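Long-range contact in pectinesterase A (Erwinia chrysanthemi, PDB 2NTP), which hydrolyses the methyl esters of pectin's galacturonate chain, releasing methanol in the first step of plant-tissue maceration: residues Cys168-Asp180 with Asn187-Lys199. Residues are numbered along the deposited sequence; the frame is centred on the assembly and turned at random.
Sequences CRISGTVDFIFGD and NCDLVSRYRADVK. With ADA (alpha-D-galactopyranuronic acid), chain C.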
ATOM      1  N   CYS A 168       6.508 -10.385  -0.568  0.50  5.67           N
ATOM      2  CA  CYS A 168       6.116  -9.391   0.405  0.50  5.03           C
ATOM      3  C   CYS A 168       4.919  -9.829   1.244  0.50  4.83           C
ATOM      4  O   CYS A 168       4.219 -10.781   0.899  0.50  4.27           O
ATOM      5  CB  CYS A 168       5.864  -8.053  -0.301  0.50  5.11           C
ATOM      6  SG  CYS A 168       4.237  -7.811  -1.060  0.50  4.59           S
ATOM      7  N   ARG A 169       4.725  -9.152   2.374  1.00  4.83           N
ATOM      8  CA  ARG A 169       3.500  -9.289   3.156  1.00  5.45           C
ATOM      9  C   ARG A 169       2.879  -7.912   3.277  1.00  5.21           C
ATOM     10  O   ARG A 169       3.570  -6.942   3.583  1.00  5.03           O
ATOM     11  CB  ARG A 169       3.781  -9.877   4.547  1.00  5.53           C
ATOM     12  CG  ARG A 169       2.518 -10.260   5.349  1.00  6.68           C
ATOM     13  CD  ARG A 169       2.880 -10.545   6.809  1.00  6.09           C
ATOM     14  NE  ARG A 169       1.765 -11.041   7.631  1.00  6.92           N
ATOM     15  CZ  ARG A 169       0.976 -10.284   8.396  1.00  6.73           C
ATOM     16  NH1 ARG A 169       1.132  -8.962   8.443  1.00  6.24           N
ATOM     17  NH2 ARG A 169       0.005 -10.854   9.107  1.00  7.43           N
ATOM     18  N   ILE A 170       1.580  -7.818   2.999  1.00  5.23           N
ATOM     19  CA  ILE A 170       0.847  -6.563   3.183  1.00  5.26           C
ATOM     20  C   ILE A 170      -0.460  -6.874   3.899  1.00  4.89           C
ATOM     21  O   ILE A 170      -1.230  -7.714   3.443  1.00  4.89           O
ATOM     22  CB  ILE A 170       0.559  -5.837   1.839  1.00  4.99           C
ATOM     23  CG1 ILE A 170       1.860  -5.613   1.047  1.00  6.32           C
ATOM     24  CG2 ILE A 170      -0.166  -4.508   2.100  1.00  5.62           C
ATOM     25  CD1 ILE A 170       1.674  -5.079  -0.378  1.00  6.37           C
ATOM     26  N   SER A 171      -0.692  -6.207   5.026  1.00  4.84           N
ATOM     27  CA  SER A 171      -1.897  -6.424   5.816  1.00  4.87           C
ATOM     28  C   SER A 171      -2.721  -5.152   5.908  1.00  5.01           C
ATOM     29  O   SER A 171      -2.183  -4.041   5.826  1.00  5.26           O
ATOM     30  CB  SER A 171      -1.545  -6.911   7.226  1.00  5.15           C
ATOM     31  OG  SER A 171      -1.015  -5.867   8.015  1.00  5.31           O
ATOM     32  N   GLY A 172      -4.027  -5.323   6.094  1.00  4.92           N
ATOM     33  CA  GLY A 172      -4.924  -4.188   6.256  1.00  4.91           C
ATOM     34  C   GLY A 172      -6.392  -4.551   6.207  1.00  4.83           C
ATOM     35  O   GLY A 172      -6.768  -5.729   6.185  1.00  5.06           O
ATOM     36  N   THR A 173      -7.223  -3.516   6.175  1.00  4.47           N
ATOM     37  CA  THR A 173      -8.673  -3.681   6.182  1.00  4.49           C
ATOM     38  C   THR A 173      -9.299  -2.966   4.982  1.00  4.50           C
ATOM     39  O   THR A 173      -9.558  -3.587   3.942  1.00  4.67           O
ATOM     40  CB  THR A 173      -9.269  -3.158   7.506  1.00  4.56           C
ATOM     41  OG1 THR A 173      -8.774  -1.839   7.754  1.00  4.80           O
ATOM     42  CG2 THR A 173      -8.858  -4.059   8.675  1.00  4.98           C
ATOM     43  N   VAL A 174      -9.505  -1.660   5.114  1.00  4.51           N
ATOM     44  CA  VAL A 174     -10.186  -0.874   4.083  1.00  4.94           C
ATOM     45  C   VAL A 174      -9.184  -0.234   3.129  1.00  4.97           C
ATOM     46  O   VAL A 174      -8.342   0.561   3.551  1.00  4.92           O
ATOM     47  CB  VAL A 174     -11.081   0.225   4.724  1.00  4.94           C
ATOM     48  CG1 VAL A 174     -11.546   1.250   3.677  1.00  5.82           C
ATOM     49  CG2 VAL A 174     -12.275  -0.402   5.442  1.00  5.93           C
ATOM     50  N   ASP A 175      -9.287  -0.586   1.844  1.00  5.29           N
ATOM     51  CA  ASP A 175      -8.501   0.046   0.784  1.00  5.35           C
ATOM     52  C   ASP A 175      -7.004  -0.028   1.081  1.00  5.33           C
ATOM     53  O   ASP A 175      -6.297   0.978   0.963  1.00  5.64           O
ATOM     54  CB  ASP A 175      -8.935   1.517   0.584  1.00  5.53           C
ATOM     55  CG  ASP A 175     -10.410   1.663   0.208  1.00  5.97           C
ATOM     56  OD1 ASP A 175     -11.080   0.647  -0.038  1.00  6.01           O
ATOM     57  OD2 ASP A 175     -10.904   2.815   0.156  1.00  7.12           O
ATOM     58  N   PHE A 176      -6.517  -1.205   1.482  1.00  4.99           N
ATOM     59  CA  PHE A 176      -5.151  -1.267   2.015  1.00  5.23           C
ATOM     60  C   PHE A 176      -4.034  -1.241   0.968  1.00  4.85           C
ATOM     61  O   PHE A 176      -2.860  -1.102   1.314  1.00  5.12           O
ATOM     62  CB  PHE A 176      -4.962  -2.294   3.156  1.00  5.37           C
ATOM     63  CG  PHE A 176      -5.041  -3.752   2.749  1.00  6.10           C
ATOM     64  CD1 PHE A 176      -3.916  -4.422   2.262  1.00  6.62           C
ATOM     65  CD2 PHE A 176      -6.219  -4.480   2.946  1.00  6.42           C
ATOM     66  CE1 PHE A 176      -3.969  -5.789   1.934  1.00  5.89           C
ATOM     67  CE2 PHE A 176      -6.284  -5.851   2.632  1.00  5.83           C
ATOM     68  CZ  PHE A 176      -5.160  -6.502   2.119  1.00  6.18           C
ATOM     69  N   ILE A 177      -4.414  -1.356  -0.301  1.00  4.41           N
ATOM     70  CA  ILE A 177      -3.541  -0.989  -1.414  1.00  4.35           C
ATOM     71  C   ILE A 177      -4.370  -0.049  -2.262  1.00  4.62           C
ATOM     72  O   ILE A 177      -5.387  -0.456  -2.811  1.00  4.30           O
ATOM     73  CB  ILE A 177      -3.107  -2.197  -2.277  1.00  4.43           C
ATOM     74  CG1 ILE A 177      -2.379  -3.244  -1.424  1.00  4.47           C
ATOM     75  CG2 ILE A 177      -2.217  -1.722  -3.436  1.00  4.23           C
ATOM     76  CD1 ILE A 177      -2.202  -4.603  -2.120  1.00  4.81           C
ATOM     77  N   PHE A 178      -3.955   1.208  -2.355  1.00  4.67           N
ATOM     78  CA  PHE A 178      -4.768   2.203  -3.066  1.00  5.18           C
ATOM     79  C   PHE A 178      -3.906   3.236  -3.774  1.00  5.37           C
ATOM     80  O   PHE A 178      -2.741   3.441  -3.418  1.00  5.44           O
ATOM     81  CB  PHE A 178      -5.771   2.881  -2.111  1.00  5.59           C
ATOM     82  CG  PHE A 178      -5.145   3.857  -1.143  1.00  5.64           C
ATOM     83  CD1 PHE A 178      -4.331   3.408  -0.105  1.00  5.65           C
ATOM     84  CD2 PHE A 178      -5.385   5.227  -1.262  1.00  6.07           C
ATOM     85  CE1 PHE A 178      -3.745   4.305   0.784  1.00  6.15           C
ATOM     86  CE2 PHE A 178      -4.818   6.136  -0.363  1.00  5.76           C
ATOM     87  CZ  PHE A 178      -4.001   5.673   0.662  1.00  6.45           C
ATOM     88  N   GLY A 179      -4.486   3.887  -4.780  1.00  5.40           N
ATOM     89  CA  GLY A 179      -3.778   4.944  -5.497  1.00  6.06           C
ATOM     90  C   GLY A 179      -3.733   4.722  -6.995  1.00  6.27           C
ATOM     91  O   GLY A 179      -4.320   3.773  -7.517  1.00  6.24           O
ATOM     92  N   ASP A 180      -3.024   5.618  -7.678  1.00  6.95           N
ATOM     93  CA  ASP A 180      -3.052   5.720  -9.134  1.00  7.74           C
ATOM     94  C   ASP A 180      -1.764   5.221  -9.781  1.00  7.72           C
ATOM     95  O   ASP A 180      -1.597   5.325 -10.994  1.00  8.03           O
ATOM     96  CB  ASP A 180      -3.265   7.181  -9.522  1.00  8.48           C
ATOM     97  CG  ASP A 180      -2.176   8.079  -8.965  1.00 10.13           C
ATOM     98  OD1 ASP A 180      -2.164   8.316  -7.736  1.00 15.06           O
ATOM     99  OD2 ASP A 180      -1.323   8.535  -9.746  1.00 14.65           O
ATOM    100  N   ASN A 187       4.302 -12.840  -5.759  1.00  8.20           N
ATOM    101  CA  ASN A 187       4.577 -13.740  -4.636  1.00  8.54           C
ATOM    102  C   ASN A 187       4.413 -13.046  -3.283  1.00  8.48           C
ATOM    103  O   ASN A 187       5.252 -13.185  -2.389  1.00  8.83           O
ATOM    104  CB  ASN A 187       5.961 -14.394  -4.777  1.00  9.06           C
ATOM    105  CG  ASN A 187       6.163 -15.548  -3.816  1.00 10.58           C
ATOM    106  OD1 ASN A 187       5.243 -16.328  -3.562  1.00 13.87           O
ATOM    107  ND2 ASN A 187       7.367 -15.663  -3.276  1.00 12.54           N
ATOM    108  N   CYS A 188       3.322 -12.294  -3.155  1.00  8.19           N
ATOM    109  CA  CYS A 188       3.014 -11.582  -1.923  1.00  8.27           C
ATOM    110  C   CYS A 188       1.858 -12.236  -1.178  1.00  8.25           C
ATOM    111  O   CYS A 188       0.970 -12.842  -1.797  1.00  8.19           O
ATOM    112  CB  CYS A 188       2.669 -10.124  -2.230  1.00  8.30           C
ATOM    113  SG  CYS A 188       4.087  -9.090  -2.664  1.00  8.81           S
ATOM    114  N   ASP A 189       1.874 -12.107   0.148  1.00  7.99           N
ATOM    115  CA  ASP A 189       0.731 -12.458   0.978  1.00  8.45           C
ATOM    116  C   ASP A 189      -0.036 -11.187   1.296  1.00  7.63           C
ATOM    117  O   ASP A 189       0.494 -10.280   1.940  1.00  7.78           O
ATOM    118  CB  ASP A 189       1.178 -13.121   2.278  1.00  9.01           C
ATOM    119  CG  ASP A 189       1.526 -14.586   2.103  1.00 11.79           C
ATOM    120  OD1 ASP A 189       1.436 -15.096   0.973  1.00 15.47           O
ATOM    121  OD2 ASP A 189       1.895 -15.224   3.106  1.00 15.90           O
ATOM    122  N   LEU A 190      -1.278 -11.125   0.837  1.00  6.97           N
ATOM    123  CA  LEU A 190      -2.140  -9.983   1.117  1.00  6.48           C
ATOM    124  C   LEU A 190      -3.123 -10.409   2.193  1.00  6.36           C
ATOM    125  O   LEU A 190      -3.969 -11.281   1.963  1.00  6.28           O
ATOM    126  CB  LEU A 190      -2.859  -9.515  -0.156  1.00  6.52           C
ATOM    127  CG  LEU A 190      -1.967  -9.194  -1.373  1.00  6.81           C
ATOM    128  CD1 LEU A 190      -2.806  -8.667  -2.529  1.00  8.25           C
ATOM    129  CD2 LEU A 190      -0.842  -8.204  -1.043  1.00  7.60           C
ATOM    130  N   VAL A 191      -2.986  -9.802   3.369  1.00  6.06           N
ATOM    131  CA  VAL A 191      -3.620 -10.297   4.590  1.00  6.11           C
ATOM    132  C   VAL A 191      -4.784  -9.406   5.026  1.00  6.18           C
ATOM    133  O   VAL A 191      -4.576  -8.277   5.472  1.00  5.76           O
ATOM    134  CB  VAL A 191      -2.579 -10.446   5.740  1.00  5.86           C
ATOM    135  CG1 VAL A 191      -3.216 -11.060   6.982  1.00  6.49           C
ATOM    136  CG2 VAL A 191      -1.372 -11.282   5.279  1.00  7.31           C
ATOM    137  N   SER A 192      -6.003  -9.928   4.883  1.00  6.26           N
ATOM    138  CA  SER A 192      -7.221  -9.223   5.296  1.00  6.58           C
ATOM    139  C   SER A 192      -7.436  -9.391   6.794  1.00  6.53           C
ATOM    140  O   SER A 192      -7.498 -10.521   7.300  1.00  6.88           O
ATOM    141  CB  SER A 192      -8.437  -9.764   4.546  1.00  6.92           C
ATOM    142  OG  SER A 192      -8.395  -9.430   3.176  1.00  8.46           O
ATOM    143  N   ARG A 193      -7.579  -8.270   7.488  1.00  5.91           N
ATOM    144  CA  ARG A 193      -7.582  -8.274   8.947  1.00  5.71           C
ATOM    145  C   ARG A 193      -8.976  -8.296   9.563  1.00  5.90           C
ATOM    146  O   ARG A 193      -9.959  -7.819   8.973  1.00  6.06           O
ATOM    147  CB  ARG A 193      -6.755  -7.099   9.485  1.00  5.48           C
ATOM    148  CG  ARG A 193      -5.317  -7.090   8.955  1.00  4.50           C
ATOM    149  CD  ARG A 193      -4.468  -6.023   9.630  1.00  5.34           C
ATOM    150  NE  ARG A 193      -4.007  -6.434  10.960  1.00  5.49           N
ATOM    151  CZ  ARG A 193      -3.127  -5.753  11.691  1.00  5.95           C
ATOM    152  NH1 ARG A 193      -2.610  -4.620  11.228  1.00  5.75           N
ATOM    153  NH2 ARG A 193      -2.762  -6.210  12.885  1.00  6.57           N
ATOM    154  N   TYR A 194      -9.044  -8.857  10.764  1.00  6.45           N
ATOM    155  CA  TYR A 194     -10.283  -8.946  11.521  1.00  7.31           C
ATOM    156  C   TYR A 194     -10.787  -7.566  11.955  1.00  7.46           C
ATOM    157  O   TYR A 194     -10.009  -6.721  12.407  1.00  7.46           O
ATOM    158  CB  TYR A 194     -10.068  -9.844  12.739  1.00  7.70           C
ATOM    159  CG  TYR A 194     -11.262  -9.903  13.661  1.00  8.35           C
ATOM    160  CD1 TYR A 194     -12.423 -10.589  13.285  1.00  9.39           C
ATOM    161  CD2 TYR A 194     -11.239  -9.269  14.897  1.00  9.28           C
ATOM    162  CE1 TYR A 194     -13.528 -10.642  14.126  1.00 10.38           C
ATOM    163  CE2 TYR A 194     -12.341  -9.318  15.744  1.00 10.26           C
ATOM    164  CZ  TYR A 194     -13.479 -10.004  15.350  1.00  9.99           C
ATOM    165  OH  TYR A 194     -14.579 -10.057  16.183  1.00 11.57           O
ATOM    166  N   ARG A 195     -12.093  -7.348  11.806  1.00  7.90           N
ATOM    167  CA  ARG A 195     -12.742  -6.105  12.225  1.00  8.57           C
ATOM    168  C   ARG A 195     -13.712  -6.372  13.368  1.00  8.81           C
ATOM    169  O   ARG A 195     -14.821  -6.854  13.138  1.00  8.80           O
ATOM    170  CB  ARG A 195     -13.534  -5.484  11.066  1.00  8.68           C
ATOM    171  CG  ARG A 195     -12.705  -4.932   9.907  1.00  9.71           C
ATOM    172  CD  ARG A 195     -12.137  -3.541  10.194  1.00 10.05           C
ATOM    173  NE  ARG A 195     -13.130  -2.517  10.533  1.00  9.91           N
ATOM    174  CZ  ARG A 195     -13.774  -1.749   9.651  1.00 10.03           C
ATOM    175  NH1 ARG A 195     -13.587  -1.906   8.347  1.00  9.29           N
ATOM    176  NH2 ARG A 195     -14.640  -0.830  10.075  1.00  9.77           N
ATOM    177  N   ALA A 196     -13.295  -6.061  14.592  1.00  9.38           N
ATOM    178  CA  ALA A 196     -14.146  -6.246  15.768  1.00 10.48           C
ATOM    179  C   ALA A 196     -15.346  -5.297  15.752  1.00 11.04           C
ATOM    180  O   ALA A 196     -16.366  -5.555  16.410  1.00 11.44           O
ATOM    181  CB  ALA A 196     -13.339  -6.057  17.042  1.00 10.73           C
ATOM    182  N   ASP A 197     -15.220  -4.212  14.992  1.00 11.22           N
ATOM    183  CA  ASP A 197     -16.215  -3.137  14.980  1.00 11.75           C
ATOM    184  C   ASP A 197     -17.277  -3.274  13.886  1.00 12.40           C
ATOM    185  O   ASP A 197     -18.170  -2.429  13.778  1.00 12.60           O
ATOM    186  CB  ASP A 197     -15.521  -1.768  14.879  1.00 11.64           C
ATOM    187  CG  ASP A 197     -14.737  -1.595  13.583  1.00 11.46           C
ATOM    188  OD1 ASP A 197     -13.929  -2.483  13.245  1.00 10.59           O
ATOM    189  OD2 ASP A 197     -14.915  -0.558  12.908  1.00 10.70           O
ATOM    190  N   VAL A 198     -17.182  -4.335  13.088  1.00 12.77           N
ATOM    191  CA  VAL A 198     -18.106  -4.557  11.971  1.00 13.50           C
ATOM    192  C   VAL A 198     -19.114  -5.660  12.297  1.00 14.80           C
ATOM    193  O   VAL A 198     -18.732  -6.775  12.652  1.00 14.58           O
ATOM    194  CB  VAL A 198     -17.342  -4.878  10.652  1.00 13.41           C
ATOM    195  CG1 VAL A 198     -18.292  -5.340   9.553  1.00 12.73           C
ATOM    196  CG2 VAL A 198     -16.567  -3.659  10.185  1.00 12.25           C
ATOM    197  N   LYS A 199     -20.399  -5.324  12.172  1.00 16.23           N
ATOM    198  CA  LYS A 199     -21.497  -6.256  12.443  1.00 17.88           C
ATOM    199  C   LYS A 199     -21.490  -7.439  11.487  1.00 18.46           C
ATOM    200  O   LYS A 199     -21.100  -7.307  10.324  1.00 18.55           O
ATOM    201  CB  LYS A 199     -22.849  -5.544  12.325  1.00 17.99           C
ATOM    202  CG  LYS A 199     -23.133  -4.524  13.409  1.00 19.36           C
ATOM    203  CD  LYS A 199     -24.513  -3.918  13.206  1.00 20.93           C
ATOM    204  CE  LYS A 199     -24.769  -2.761  14.156  1.00 22.36           C
ATOM    205  NZ  LYS A 199     -24.929  -3.210  15.563  1.00 24.28           N
TER
HETATM  206  C1  ADA C   3     -13.013   6.856   3.612  1.00 13.01           C
HETATM  207  C2  ADA C   3     -13.313   8.017   2.669  1.00 12.40           C
HETATM  208  C3  ADA C   3     -13.061   7.589   1.221  1.00 12.91           C
HETATM  209  C4  ADA C   3     -11.650   7.013   1.079  1.00 12.20           C
HETATM  210  C5  ADA C   3     -11.485   5.845   2.055  1.00 12.63           C
HETATM  211  C6  ADA C   3     -10.123   5.201   2.004  1.00 13.13           C
HETATM  212  O2  ADA C   3     -14.672   8.430   2.851  1.00 13.31           O
HETATM  213  O3  ADA C   3     -13.249   8.708   0.343  1.00 13.63           O
HETATM  214  O4  ADA C   3     -10.690   8.022   1.416  1.00 11.38           O
HETATM  215  O5  ADA C   3     -11.698   6.341   3.385  1.00 11.86           O
HETATM  216  O6B ADA C   3      -9.580   4.923   0.905  1.00 14.32           O
HETATM  217  O6A ADA C   3      -9.585   4.954   3.102  1.00 13.96           O
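A disulfide links the chain just ahead of two neighbouring parallel strands: Cys168 SG and Cys188 SG are bonded at 2.1 Å, with a wide S–S dihedral of 120°. Cys168 holds its sulfur between the backbone N and the carbonyl carbon (chi1 83°). From here strands 169-172 and 189-192 run in register, and five backbone hydrogen bonds zip them together, from Asp189 N to Cys168 O through to Arg193 N to Gly172 O.

On one face of the sheet the extended Arg169 lays its guanidinium against Val191, CG2 of the valine sitting over the plane toward its rim. Further along this face Arg193 CD passes 3.8 Å from Ser171 OG, while its NE reaches a salt bridge with Glu230. On the other face, the methyl Leu190 CD2 packs 4.0 Å from both Ile170 CB and Ile177 CD1. The Phe176 ring folds back over the end of strand 169-172, with Gly172 N above its centre, and brings CZ within 3.8 Å of Val191 O, obliquely.

Thr173 CG2 rests on Arg195 CD, 3.7 Å away. Arg195 then bends to grip Asp197 side-on, with NE to OD1 and NH2 to OD2, and NH2 also hydrogen-bonds O6A of a galacturonate other than the one at Asp175. Between strands 169-172 and 178-179 the chain turns a corner over residues 175-177, beginning with the nucleophile Asp175, whose OD2 lies 2.6 Å from galacturonate O6B. Stacked parallel strands joined by such corners make the right-handed parallel beta-helix of pectinesterases, and just past the paired strands Val174, Asp175 and Arg195 line its substrate cleft.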